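Local structure of monosaccharide-transporting ATPase (Actinobacillus succinogenes, 5DTE) at residues N79-K84 with Q103-A108; E172-G177 with F221-N226; I256-V259 with K263-N266. The protein probably binds monosaccharides in the periplasm for an ABC transporter, and holds beta-D-allopyranose in the cleft between its two lobes. All blocks are in the same frame, centred on the assembly; numbering follows the deposited sequence.

Interaction 1 (N79-K84 with Q103-A108)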
loop_
_atom_site.group_PDB
_atom_site.type_symbol
_atom_site.label_atom_id
_atom_site.label_comp_id
_atom_site.label_asym_id
_atom_site.label_seq_id
_atom_site.Cartn_x
_atom_site.Cartn_y
_atom_site.Cartn_z
ATOM N N ASN A 79 5.193 -19.346 14.086
ATOM C CA ASN A 79 6.321 -19.331 15.004
ATOM C C ASN A 79 5.968 -18.497 16.223
ATOM O O ASN A 79 6.115 -18.943 17.352
ATOM C CB ASN A 79 7.583 -18.779 14.333
ATOM C CG ASN A 79 8.051 -19.635 13.159
ATOM O OD1 ASN A 79 7.566 -20.749 12.951
ATOM N ND2 ASN A 79 9.004 -19.111 12.385
ATOM N N MET A 80 5.472 -17.293 15.976
ATOM C CA MET A 80 5.106 -16.360 17.038
ATOM C C MET A 80 3.988 -16.914 17.937
ATOM O O MET A 80 4.016 -16.733 19.153
ATOM C CB MET A 80 4.702 -15.020 16.417
ATOM C CG MET A 80 5.790 -14.375 15.539
ATOM S SD MET A 80 7.320 -14.060 16.483
ATOM C CE MET A 80 8.404 -15.391 15.899
ATOM N N ILE A 81 3.013 -17.588 17.338
ATOM C CA ILE A 81 1.999 -18.330 18.089
ATOM C C ILE A 81 2.684 -19.360 18.989
ATOM O O ILE A 81 2.372 -19.469 20.175
ATOM C CB ILE A 81 0.974 -19.031 17.129
ATOM C CG1 ILE A 81 0.137 -17.987 16.381
ATOM C CG2 ILE A 81 0.010 -19.920 17.877
ATOM C CD1 ILE A 81 -0.698 -18.556 15.248
ATOM N N ALA A 82 3.634 -20.094 18.416
ATOM C CA ALA A 82 4.383 -21.128 19.135
ATOM C C ALA A 82 5.161 -20.554 20.305
ATOM O O ALA A 82 5.258 -21.176 21.348
ATOM C CB ALA A 82 5.331 -21.852 18.189
ATOM N N LYS A 83 5.704 -19.356 20.121
ATOM C CA LYS A 83 6.482 -18.678 21.160
ATOM C C LYS A 83 5.593 -17.994 22.199
ATOM O O LYS A 83 6.097 -17.451 23.189
ATOM C CB LYS A 83 7.426 -17.648 20.530
ATOM C CG LYS A 83 8.526 -18.243 19.652
ATOM C CD LYS A 83 9.419 -17.155 19.060
ATOM C CE LYS A 83 9.873 -16.162 20.124
ATOM N NZ LYS A 83 10.695 -15.068 19.530
ATOM N N LYS A 84 4.278 -18.049 21.972
ATOM C CA LYS A 84 3.283 -17.396 22.824
ATOM C C LYS A 84 3.684 -15.946 23.071
ATOM O O LYS A 84 3.877 -15.490 24.200
ATOM C CB LYS A 84 3.100 -18.141 24.142
ATOM C CG LYS A 84 2.405 -19.484 24.018
ATOM C CD LYS A 84 1.987 -19.965 25.400
ATOM C CE LYS A 84 1.166 -21.245 25.361
ATOM N NZ LYS A 84 0.061 -21.230 26.383
ATOM N N GLN A 103 -7.013 -18.217 12.651
ATOM C CA GLN A 103 -7.901 -18.960 13.540
ATOM C C GLN A 103 -7.135 -20.006 14.374
ATOM O O GLN A 103 -7.720 -20.680 15.212
ATOM C CB GLN A 103 -9.050 -19.613 12.756
ATOM C CG GLN A 103 -8.638 -20.565 11.653
ATOM C CD GLN A 103 -9.824 -21.031 10.825
ATOM O OE1 GLN A 103 -10.976 -20.826 11.210
ATOM N NE2 GLN A 103 -9.548 -21.659 9.678
ATOM N N LYS A 104 -5.832 -20.132 14.157
ATOM C CA LYS A 104 -4.970 -20.809 15.121
ATOM C C LYS A 104 -4.577 -19.852 16.265
ATOM O O LYS A 104 -4.403 -20.259 17.413
ATOM C CB LYS A 104 -3.726 -21.356 14.421
ATOM C CG LYS A 104 -2.796 -22.155 15.301
ATOM C CD LYS A 104 -1.584 -22.639 14.499
ATOM C CE LYS A 104 -0.758 -23.689 15.251
ATOM N NZ LYS A 104 0.300 -24.270 14.374
ATOM N N ALA A 105 -4.469 -18.570 15.942
ATOM C CA ALA A 105 -4.062 -17.554 16.903
ATOM C C ALA A 105 -5.193 -17.233 17.835
ATOM O O ALA A 105 -4.967 -16.793 18.956
ATOM C CB ALA A 105 -3.594 -16.279 16.190
ATOM N N GLU A 106 -6.416 -17.431 17.360
ATOM C CA GLU A 106 -7.593 -17.266 18.205
ATOM C C GLU A 106 -7.672 -18.425 19.212
ATOM O O GLU A 106 -8.128 -18.249 20.342
ATOM C CB GLU A 106 -8.862 -17.177 17.344
ATOM C CG GLU A 106 -10.105 -16.640 18.056
ATOM C CD GLU A 106 -10.851 -17.704 18.849
ATOM O OE1 GLU A 106 -10.722 -18.908 18.525
ATOM O OE2 GLU A 106 -11.576 -17.333 19.795
ATOM N N LYS A 107 -7.199 -19.602 18.805
ATOM C CA LYS A 107 -7.256 -20.781 19.660
ATOM C C LYS A 107 -6.125 -20.768 20.673
ATOM O O LYS A 107 -6.173 -21.482 21.684
ATOM C CB LYS A 107 -7.212 -22.066 18.831
ATOM C CG LYS A 107 -8.428 -22.258 17.947
ATOM C CD LYS A 107 -8.627 -23.715 17.555
ATOM C CE LYS A 107 -9.056 -23.845 16.094
ATOM N NZ LYS A 107 -10.067 -22.817 15.697
ATOM N N ALA A 108 -5.113 -19.950 20.403
ATOM C CA ALA A 108 -4.045 -19.734 21.368
ATOM C C ALA A 108 -4.280 -18.441 22.142
ATOM O O ALA A 108 -3.408 -17.984 22.888
ATOM C CB ALA A 108 -2.699 -19.705 20.676
#
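Ile81 and Ala105, whose CA atoms lie 6.2 Å apart, mark where the last turn of helix 70-82 draws closest to the last part of helix 99-105. No hydrogen bond crosses here, so the contact rests on small apolar surfaces. Every contact runs through Ile81, whose two branches reach three neighbours. With CG1 turned away from the carbonyl carbon (chi1 -67°) and the chain stretched out beyond it (chi2 169°), CD1 reaches across to Ala105, its methyl 3.8 Å from Ala105 CB. The other branch leans toward the C-terminal end of helix 70-82: Ile81 CG2 sits 3.9 Å from Ala108 CB, methyl against methyl. On the solvent side, the extended chain of Lys104 passes alongside, and its CG comes to 4.2 Å from Ile81 CD1, so that the aliphatic root of the lysine borders the isoleucine.

Just beyond the contact, helix 70-82 closes in a Schellman motif, marked by positive phi at Lys84 and by Lys84 N returning to Ile81 O at 3.0 Å. The chain then turns toward strand 87-90. Ile81 also touches Ile88 of that strand, while its neighbour Met80 faces inward onto Ala30, Leu32 and Ile88. In the other segment Lys107 NZ folds back onto Gln103 O at 3.2 Å. Two helices lying on one face of a parallel sheet, with an isoleucine wedged between them and onto the strand that joins them, are characteristic of successive beta-alpha-beta crossovers in the alpha/beta lobe of a periplasmic binding protein.

Interaction 2 (E172-G177 with F221-N226). With ALL (beta-D-allopyranose), chain E.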
loop_
_atom_site.group_PDB
_atom_site.type_symbol
_atom_site.label_atom_id
_atom_site.label_comp_id
_atom_site.label_asym_id
_atom_site.label_seq_id
_atom_site.Cartn_x
_atom_site.Cartn_y
_atom_site.Cartn_z
ATOM N N GLU A 172 -5.143 -4.126 -7.185
ATOM C CA GLU A 172 -6.377 -4.164 -7.971
ATOM C C GLU A 172 -7.377 -3.104 -7.504
ATOM O O GLU A 172 -7.952 -2.411 -8.329
ATOM C CB GLU A 172 -7.024 -5.567 -7.913
ATOM C CG GLU A 172 -6.079 -6.756 -8.268
ATOM C CD GLU A 172 -5.928 -7.049 -9.781
ATOM O OE1 GLU A 172 -6.692 -6.489 -10.596
ATOM O OE2 GLU A 172 -5.034 -7.855 -10.153
ATOM N N GLN A 173 -7.567 -2.962 -6.191
ATOM C CA GLN A 173 -8.440 -1.905 -5.647
ATOM C C GLN A 173 -8.068 -0.510 -6.182
ATOM O O GLN A 173 -8.941 0.241 -6.628
ATOM C CB GLN A 173 -8.403 -1.885 -4.116
ATOM C CG GLN A 173 -9.144 -3.023 -3.423
ATOM C CD GLN A 173 -10.596 -3.154 -3.859
ATOM O OE1 GLN A 173 -11.345 -2.178 -3.874
ATOM N NE2 GLN A 173 -11.001 -4.370 -4.215
ATOM N N ARG A 174 -6.782 -0.169 -6.145
ATOM C CA ARG A 174 -6.329 1.128 -6.649
ATOM C C ARG A 174 -6.590 1.285 -8.158
ATOM O O ARG A 174 -6.945 2.379 -8.629
ATOM C CB ARG A 174 -4.840 1.331 -6.326
ATOM C CG ARG A 174 -4.585 1.463 -4.836
ATOM C CD ARG A 174 -3.143 1.256 -4.455
ATOM N NE ARG A 174 -3.011 0.990 -3.024
ATOM C CZ ARG A 174 -1.858 0.704 -2.421
ATOM N NH1 ARG A 174 -0.735 0.673 -3.131
ATOM N NH2 ARG A 174 -1.822 0.467 -1.111
ATOM N N LYS A 175 -6.422 0.187 -8.898
ATOM C CA LYS A 175 -6.749 0.130 -10.321
ATOM C C LYS A 175 -8.242 0.418 -10.542
ATOM O O LYS A 175 -8.596 1.363 -11.265
ATOM C CB LYS A 175 -6.370 -1.244 -10.895
ATOM C CG LYS A 175 -6.680 -1.472 -12.384
ATOM C CD LYS A 175 -7.006 -2.953 -12.683
ATOM C CE LYS A 175 -6.204 -3.474 -13.869
ATOM N NZ LYS A 175 -6.212 -2.523 -15.035
ATOM N N GLY A 176 -9.107 -0.389 -9.917
ATOM C CA GLY A 176 -10.545 -0.213 -10.018
ATOM C C GLY A 176 -10.954 1.200 -9.639
ATOM O O GLY A 176 -11.866 1.788 -10.248
ATOM N N GLY A 177 -10.267 1.743 -8.631
ATOM C CA GLY A 177 -10.427 3.136 -8.247
ATOM C C GLY A 177 -10.074 4.108 -9.366
ATOM O O GLY A 177 -10.840 5.013 -9.684
ATOM N N PHE A 221 -0.748 6.824 -14.400
ATOM C CA PHE A 221 -1.227 6.434 -13.105
ATOM C C PHE A 221 -0.439 5.227 -12.672
ATOM O O PHE A 221 -0.468 4.202 -13.354
ATOM C CB PHE A 221 -2.711 6.122 -13.163
ATOM C CG PHE A 221 -3.275 5.614 -11.874
ATOM C CD1 PHE A 221 -3.791 6.488 -10.942
ATOM C CD2 PHE A 221 -3.299 4.262 -11.595
ATOM C CE1 PHE A 221 -4.319 6.020 -9.755
ATOM C CE2 PHE A 221 -3.820 3.794 -10.408
ATOM C CZ PHE A 221 -4.332 4.670 -9.491
ATOM N N ALA A 222 0.270 5.358 -11.549
ATOM C CA ALA A 222 1.010 4.246 -10.946
ATOM C C ALA A 222 0.474 3.868 -9.543
ATOM O O ALA A 222 0.360 4.721 -8.652
ATOM C CB ALA A 222 2.480 4.589 -10.871
ATOM N N ALA A 223 0.177 2.586 -9.348
ATOM C CA ALA A 223 -0.471 2.095 -8.123
ATOM C C ALA A 223 0.417 2.001 -6.847
ATOM O O ALA A 223 -0.129 1.676 -5.772
ATOM C CB ALA A 223 -1.115 0.717 -8.409
ATOM N N ASN A 224 1.741 2.185 -6.978
ATOM C CA ASN A 224 2.546 2.683 -5.883
ATOM C C ASN A 224 3.618 3.667 -6.199
ATOM O O ASN A 224 3.986 3.858 -7.339
ATOM C CB ASN A 224 3.098 1.528 -5.015
ATOM C CG ASN A 224 4.398 0.930 -5.508
ATOM O OD1 ASN A 224 5.291 1.578 -6.029
ATOM N ND2 ASN A 224 4.589 -0.277 -5.085
ATOM N N ASP A 225 4.107 4.264 -5.119
ATOM C CA ASP A 225 5.121 5.273 -5.163
ATOM C C ASP A 225 6.415 4.848 -5.853
ATOM O O ASP A 225 7.056 5.672 -6.509
ATOM C CB ASP A 225 5.430 5.733 -3.755
ATOM C CG ASP A 225 4.872 7.095 -3.488
ATOM O OD1 ASP A 225 4.332 7.683 -4.453
ATOM O OD2 ASP A 225 4.989 7.586 -2.350
ATOM N N ASN A 226 6.846 3.601 -5.676
ATOM C CA ASN A 226 8.032 3.130 -6.388
ATOM C C ASN A 226 7.849 3.131 -7.909
ATOM O O ASN A 226 8.705 3.649 -8.623
ATOM C CB ASN A 226 8.436 1.729 -5.914
ATOM C CG ASN A 226 9.136 1.754 -4.585
ATOM O OD1 ASN A 226 9.768 2.748 -4.239
ATOM N ND2 ASN A 226 9.026 0.667 -3.824
HETATM C C1 ALL E . 0.937 -2.365 -0.726
HETATM C C2 ALL E . 1.100 -1.197 0.227
HETATM C C3 ALL E . 2.096 -0.209 -0.254
HETATM C C4 ALL E . 3.363 -0.852 -0.724
HETATM C C5 ALL E . 3.009 -1.861 -1.803
HETATM C C6 ALL E . 4.196 -2.439 -2.503
HETATM O O1 ALL E . 0.195 -3.374 -0.160
HETATM O O2 ALL E . -0.179 -0.533 0.327
HETATM O O3 ALL E . 1.523 0.520 -1.384
HETATM O O4 ALL E . 4.260 0.143 -1.239
HETATM O O5 ALL E . 2.252 -2.925 -1.157
HETATM O O6 ALL E . 4.861 -3.330 -1.634
#
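Arg174 of helix 169-182 and Ala223, just past strand 219-222, meet in the wall of the sugar pocket, where the second lobe presents its groups to beta-D-allopyranose. One hydrogen bond crosses: Arg174 NH1 gives a hydrogen to Ala223 O at 2.9 Å, with an N-H...O angle of 155°. The carbonyl oxygen lies at the edge of the guanidinium, in its plane, and is met nearly along the C=O axis. Arg174 leaves its helix with CG beside the backbone N and then runs extended from CG to NE, a reach that carries the guanidinium past the methyl of Ala223 to the ligand. NH1 also donates to O3 of the sugar at 2.9 Å, so one nitrogen joins protein backbone to ligand. NH2 faces sugar O2, at a separation too short to be trusted in detail, and has a weak bond to O3. With Asn138 OD1 bonded to NH2 and Ala223 O to NH1, the guanidinium is held from both nitrogens.

Deeper in the lobe, Phe221 CZ approaches Arg174 O at 3.6 Å, the ring set obliquely to it; the same ring touches Glu145 and Ala146 of helix 138-152. Asn224 follows as N-cap of helix 225-237, its OD1 bonded to Met227 N. Its ND2, weakly bonded to Trp198 O, lies 3.4 Å from sugar C6. Asp250 also bonds the sugar from this lobe, and Lys34, Glu67 and Asp116 bond it from the other. Residues gathered at the C-terminal ends of parallel strands, closing on a pyranose from both lobes, are the hallmark of the sugar-binding cleft of periplasmic binding proteins.

Interaction 3 (I256-V259 with K263-N266)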
loop_
_atom_site.group_PDB
_atom_site.type_symbol
_atom_site.label_atom_id
_atom_site.label_comp_id
_atom_site.label_asym_id
_atom_site.label_seq_id
_atom_site.Cartn_x
_atom_site.Cartn_y
_atom_site.Cartn_z
ATOM N N ILE A 256 7.358 12.439 -2.421
ATOM C CA ILE A 256 6.995 13.752 -1.904
ATOM C C ILE A 256 7.915 14.848 -2.452
ATOM O O ILE A 256 7.449 15.913 -2.848
ATOM C CB ILE A 256 7.044 13.755 -0.372
ATOM C CG1 ILE A 256 5.975 12.818 0.202
ATOM C CG2 ILE A 256 6.931 15.175 0.178
ATOM C CD1 ILE A 256 4.598 13.116 -0.244
ATOM N N GLU A 257 9.220 14.577 -2.476
ATOM C CA GLU A 257 10.190 15.534 -2.988
ATOM C C GLU A 257 9.916 15.832 -4.471
ATOM O O GLU A 257 9.842 16.997 -4.880
ATOM C CB GLU A 257 11.609 14.996 -2.787
ATOM C CG GLU A 257 12.709 15.915 -3.264
ATOM C CD GLU A 257 14.077 15.267 -3.139
ATOM O OE1 GLU A 257 14.151 14.161 -2.554
ATOM O OE2 GLU A 257 15.073 15.853 -3.629
ATOM N N TYR A 258 9.745 14.769 -5.260
ATOM C CA TYR A 258 9.382 14.890 -6.670
ATOM C C TYR A 258 8.123 15.741 -6.853
ATOM O O TYR A 258 8.039 16.559 -7.761
ATOM C CB TYR A 258 9.164 13.515 -7.294
ATOM C CG TYR A 258 10.397 12.850 -7.882
ATOM C CD1 TYR A 258 11.677 13.326 -7.612
ATOM C CD2 TYR A 258 10.269 11.752 -8.742
ATOM C CE1 TYR A 258 12.794 12.710 -8.164
ATOM C CE2 TYR A 258 11.370 11.132 -9.286
ATOM C CZ TYR A 258 12.630 11.614 -8.996
ATOM O OH TYR A 258 13.727 11.001 -9.549
ATOM N N VAL A 259 7.143 15.541 -5.986
ATOM C CA VAL A 259 5.934 16.349 -6.024
ATOM C C VAL A 259 6.259 17.817 -5.805
ATOM O O VAL A 259 5.714 18.681 -6.491
ATOM C CB VAL A 259 4.918 15.885 -4.976
ATOM C CG1 VAL A 259 3.825 16.904 -4.819
ATOM C CG2 VAL A 259 4.360 14.519 -5.363
ATOM N N LYS A 263 8.203 17.164 -10.603
ATOM C CA LYS A 263 8.476 15.937 -11.353
ATOM C C LYS A 263 7.270 14.979 -11.300
ATOM O O LYS A 263 7.060 14.170 -12.216
ATOM C CB LYS A 263 9.726 15.240 -10.813
ATOM C CG LYS A 263 11.044 15.994 -11.002
ATOM C CD LYS A 263 12.261 15.066 -10.794
ATOM C CE LYS A 263 13.599 15.785 -10.969
ATOM N NZ LYS A 263 13.813 16.398 -12.323
ATOM N N MET A 264 6.490 15.080 -10.220
ATOM C CA MET A 264 5.238 14.335 -10.064
ATOM C C MET A 264 4.030 15.239 -9.845
ATOM O O MET A 264 4.150 16.348 -9.332
ATOM C CB MET A 264 5.326 13.361 -8.896
ATOM C CG MET A 264 6.092 12.088 -9.178
ATOM S SD MET A 264 5.504 10.872 -8.002
ATOM C CE MET A 264 7.022 9.999 -7.705
ATOM N N GLN A 265 2.857 14.747 -10.227
ATOM C CA GLN A 265 1.623 15.482 -10.031
ATOM C C GLN A 265 1.123 15.309 -8.610
ATOM O O GLN A 265 0.883 16.283 -7.898
ATOM C CB GLN A 265 0.560 15.019 -11.008
ATOM C CG GLN A 265 -0.825 15.488 -10.621
ATOM C CD GLN A 265 -0.948 16.995 -10.666
ATOM O OE1 GLN A 265 -0.293 17.665 -11.479
ATOM N NE2 GLN A 265 -1.790 17.542 -9.794
ATOM N N ASN A 266 0.973 14.054 -8.205
ATOM C CA ASN A 266 0.543 13.734 -6.858
ATOM C C ASN A 266 0.950 12.339 -6.444
ATOM O O ASN A 266 1.281 11.502 -7.282
ATOM C CB ASN A 266 -0.969 13.860 -6.749
ATOM C CG ASN A 266 -1.687 12.686 -7.372
ATOM O OD1 ASN A 266 -1.914 11.658 -6.720
ATOM N ND2 ASN A 266 -2.044 12.824 -8.640
#
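Lys263 lays its aliphatic chain over one face of the Tyr258 ring, and CD does the touching. It stands 3.8 Å from the ring centroid, 19° off the normal and shifted toward the rim, a CH-pi contact. Met264 reaches the same tyrosine from another direction: its chain, bent at the last torsion (chi3 -144°), brings CE to 3.8 Å from Tyr258 CD2. Its CB meets Val259 CG2, also at 3.8 Å, the two side chains crossing at about a right angle. The backbone ties the turn together through Met264 N, which donates to Tyr258 O at 3.3 Å. That bond is fairly straight at the hydrogen, but the donor stands well above the carbonyl plane.

The next shell comes from the helices alongside. Lys263 bends at its final torsion, and its NZ makes a salt bridge with Glu236 of helix 225-237. Met264 packs on Ala228, Ile229 and Val232 of that helix, and Tyr258 also touches Ile229. Further along, Gln265 NE2 bonds to Asn148 OD1 of helix 138-152, while the backbones of Gln265 and Asn266 pair with Val246 and Gly248. In the second lobe, the chain between helix 253-261 and strand 267-269 thus folds back on the helix's last turn. Lysine serves twice, methylenes against the aromatic face and ammonium on a carboxylate, while Met264 holds the chain to Tyr258 and Val259 by apolar contact and one backbone bond.

Interaction 1 belongs to one lobe, while interactions 2 and 3 share the other, their centres 16 Å apart. Interaction 2 is fully buried beside the ligand and is the polar one, built on a charged group that bonds backbone and sugar. Interaction 1, with its centre 34 Å from that of interaction 2, is a partly buried helix-to-helix contact made of aliphatic groups alone. Interaction 3 is mixed, apolar on its inner side with a lysine over a ring on its more exposed side. Helix 225-237 connects the last two: it starts within 221-226, and its flank receives Met264. Helix 138-152 is touched by both as well, through Phe221 and Asn266 on Glu145.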